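Local structure of molinate hydrolase (Gulosibacter molinativorax, 4WGX) at residues 211-216 with 252-257. The protein probably hydrolyses carbon-nitrogen bonds other than peptide bonds, as a metal-dependent member of the amidohydrolase superfamily named for its action on the herbicide molinate. Sequence-based numbering, arbitrary orientation.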
loop_
_atom_site.group_PDB
_atom_site.type_symbol
_atom_site.label_atom_id
_atom_site.label_comp_id
_atom_site.label_asym_id
_atom_site.label_seq_id
_atom_site.Cartn_x
_atom_site.Cartn_y
_atom_site.Cartn_z
ATOM N N ALA A 211 -24.472 -13.602 7.455
ATOM C CA ALA A 211 -23.069 -13.607 7.849
ATOM C C ALA A 211 -22.968 -13.702 9.358
ATOM O O ALA A 211 -22.905 -12.689 10.024
ATOM C CB ALA A 211 -22.372 -12.355 7.356
ATOM N N VAL A 212 -22.968 -14.914 9.897
ATOM C CA VAL A 212 -22.876 -15.097 11.338
ATOM C C VAL A 212 -21.531 -14.564 11.810
ATOM O O VAL A 212 -21.444 -13.836 12.794
ATOM C CB VAL A 212 -23.036 -16.569 11.746
ATOM C CG1 VAL A 212 -22.798 -16.748 13.231
ATOM C CG2 VAL A 212 -24.413 -17.074 11.376
ATOM N N THR A 213 -20.488 -14.931 11.083
ATOM C CA THR A 213 -19.167 -14.399 11.330
ATOM C C THR A 213 -18.744 -13.460 10.211
ATOM O O THR A 213 -19.466 -13.241 9.245
ATOM C CB THR A 213 -18.133 -15.512 11.481
ATOM O OG1 THR A 213 -18.066 -16.263 10.272
ATOM C CG2 THR A 213 -18.501 -16.430 12.622
ATOM N N ASP A 214 -17.559 -12.901 10.370
ATOM C CA ASP A 214 -17.030 -11.918 9.449
ATOM C C ASP A 214 -16.608 -12.521 8.128
ATOM O O ASP A 214 -16.510 -13.727 7.966
ATOM C CB ASP A 214 -15.825 -11.226 10.074
ATOM C CG ASP A 214 -14.662 -12.156 10.207
ATOM O OD1 ASP A 214 -14.659 -12.948 11.163
ATOM O OD2 ASP A 214 -13.794 -12.134 9.318
ATOM N N HIS A 215 -16.312 -11.637 7.197
ATOM C CA HIS A 215 -15.775 -12.010 5.909
ATOM C C HIS A 215 -14.439 -11.269 5.679
ATOM O O HIS A 215 -14.175 -10.756 4.597
ATOM C CB HIS A 215 -16.810 -11.687 4.833
ATOM C CG HIS A 215 -16.511 -12.281 3.504
ATOM N ND1 HIS A 215 -15.743 -11.636 2.561
ATOM C CD2 HIS A 215 -16.903 -13.443 2.941
ATOM C CE1 HIS A 215 -15.656 -12.390 1.481
ATOM N NE2 HIS A 215 -16.355 -13.487 1.688
ATOM N N LEU A 216 -13.592 -11.228 6.705
ATOM C CA LEU A 216 -12.347 -10.454 6.646
ATOM C C LEU A 216 -11.087 -11.292 6.449
ATOM O O LEU A 216 -9.988 -10.809 6.687
ATOM C CB LEU A 216 -12.182 -9.628 7.918
ATOM C CG LEU A 216 -13.221 -8.555 8.182
ATOM C CD1 LEU A 216 -12.996 -7.923 9.535
ATOM C CD2 LEU A 216 -13.160 -7.515 7.095
ATOM N N THR A 252 -20.157 -19.093 8.259
ATOM C CA THR A 252 -19.367 -19.193 9.476
ATOM C C THR A 252 -17.913 -19.488 9.162
ATOM O O THR A 252 -17.612 -20.144 8.179
ATOM C CB THR A 252 -19.901 -20.295 10.434
ATOM O OG1 THR A 252 -19.861 -21.575 9.799
ATOM C CG2 THR A 252 -21.304 -19.995 10.869
ATOM N N THR A 253 -17.025 -19.018 10.030
ATOM C CA THR A 253 -15.581 -19.151 9.846
ATOM C C THR A 253 -14.877 -19.410 11.172
ATOM O O THR A 253 -13.677 -19.225 11.277
ATOM C CB THR A 253 -14.965 -17.889 9.204
ATOM O OG1 THR A 253 -15.225 -16.751 10.030
ATOM C CG2 THR A 253 -15.535 -17.645 7.817
ATOM N N SER A 254 -15.635 -19.819 12.185
ATOM C CA SER A 254 -15.079 -20.174 13.490
ATOM C C SER A 254 -15.878 -21.313 14.107
ATOM O O SER A 254 -17.007 -21.574 13.710
ATOM C CB SER A 254 -15.069 -18.973 14.438
ATOM O OG SER A 254 -16.373 -18.580 14.796
ATOM N N LEU A 255 -15.282 -21.994 15.079
ATOM C CA LEU A 255 -15.973 -23.044 15.811
ATOM C C LEU A 255 -17.235 -22.520 16.487
ATOM O O LEU A 255 -18.286 -23.180 16.499
ATOM C CB LEU A 255 -15.048 -23.653 16.855
ATOM C CG LEU A 255 -13.832 -24.404 16.326
ATOM C CD1 LEU A 255 -12.935 -24.835 17.480
ATOM C CD2 LEU A 255 -14.252 -25.593 15.520
ATOM N N GLU A 256 -17.130 -21.324 17.045
ATOM C CA GLU A 256 -18.234 -20.743 17.780
ATOM C C GLU A 256 -19.325 -20.244 16.841
ATOM O O GLU A 256 -20.505 -20.284 17.184
ATOM C CB GLU A 256 -17.733 -19.615 18.683
ATOM C CG GLU A 256 -17.145 -20.102 20.003
ATOM C CD GLU A 256 -18.101 -21.007 20.774
ATOM O OE1 GLU A 256 -19.062 -20.490 21.371
ATOM O OE2 GLU A 256 -17.885 -22.232 20.775
ATOM N N GLY A 257 -18.929 -19.782 15.660
ATOM C CA GLY A 257 -19.875 -19.459 14.607
ATOM C C GLY A 257 -20.645 -20.699 14.183
ATOM O O GLY A 257 -21.856 -20.673 14.009
HETATM O O HOH W 1 -13.416 -14.931 9.557
#
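Two groups grip the hydroxyl of Thr253: OG1 of Thr213, hydrogen-bonded to Thr253 OG1 at 2.9 Å with either able to donate, and a water 2.6 Å from Thr253 OG1. The same water gives a weak hydrogen bond to Asp214 OD2, so the hydroxyl pair is extended to the carboxylate through solvent. Thr213 OG1 lies between its backbone N and carbonyl carbon (chi1 62°), which turns the oxygen to Thr253 and sends CG2 to the helix start beyond. There the methyl meets Ser254 OG at 3.7 Å and, at 3.9 Å, CA of Gly257, which has no side chain. Ser254 is the N-cap of helix 255-263, its OG accepting from Gly257 N at 3.0 Å. Alongside, Val212 CB packs on Thr252 CG2 at 3.9 Å, and Val212 also touches Thr260 of helix 255-263. Both carboxylate oxygens of Asp214 are held: OD2 closes an Asx turn by accepting from Leu216 N (2.8 Å, 157°) through its anti lone pair, while OD1 takes the backbone N-H of Tyr226. The carbonyl O of Asp214 is hydrogen-bonded to NE2 of His251, a zinc ligand of this protein, though none is bound in this chain; the side chain of Thr253 lies about 4 Å from those of His251 and His271, another zinc ligand. The contact thus joins the loops after two adjacent parallel strands of the TIM-barrel-type domain, strand 208-211 leading to helix 217-220 and strand 248-251 to helix 255-263, beside the metal site.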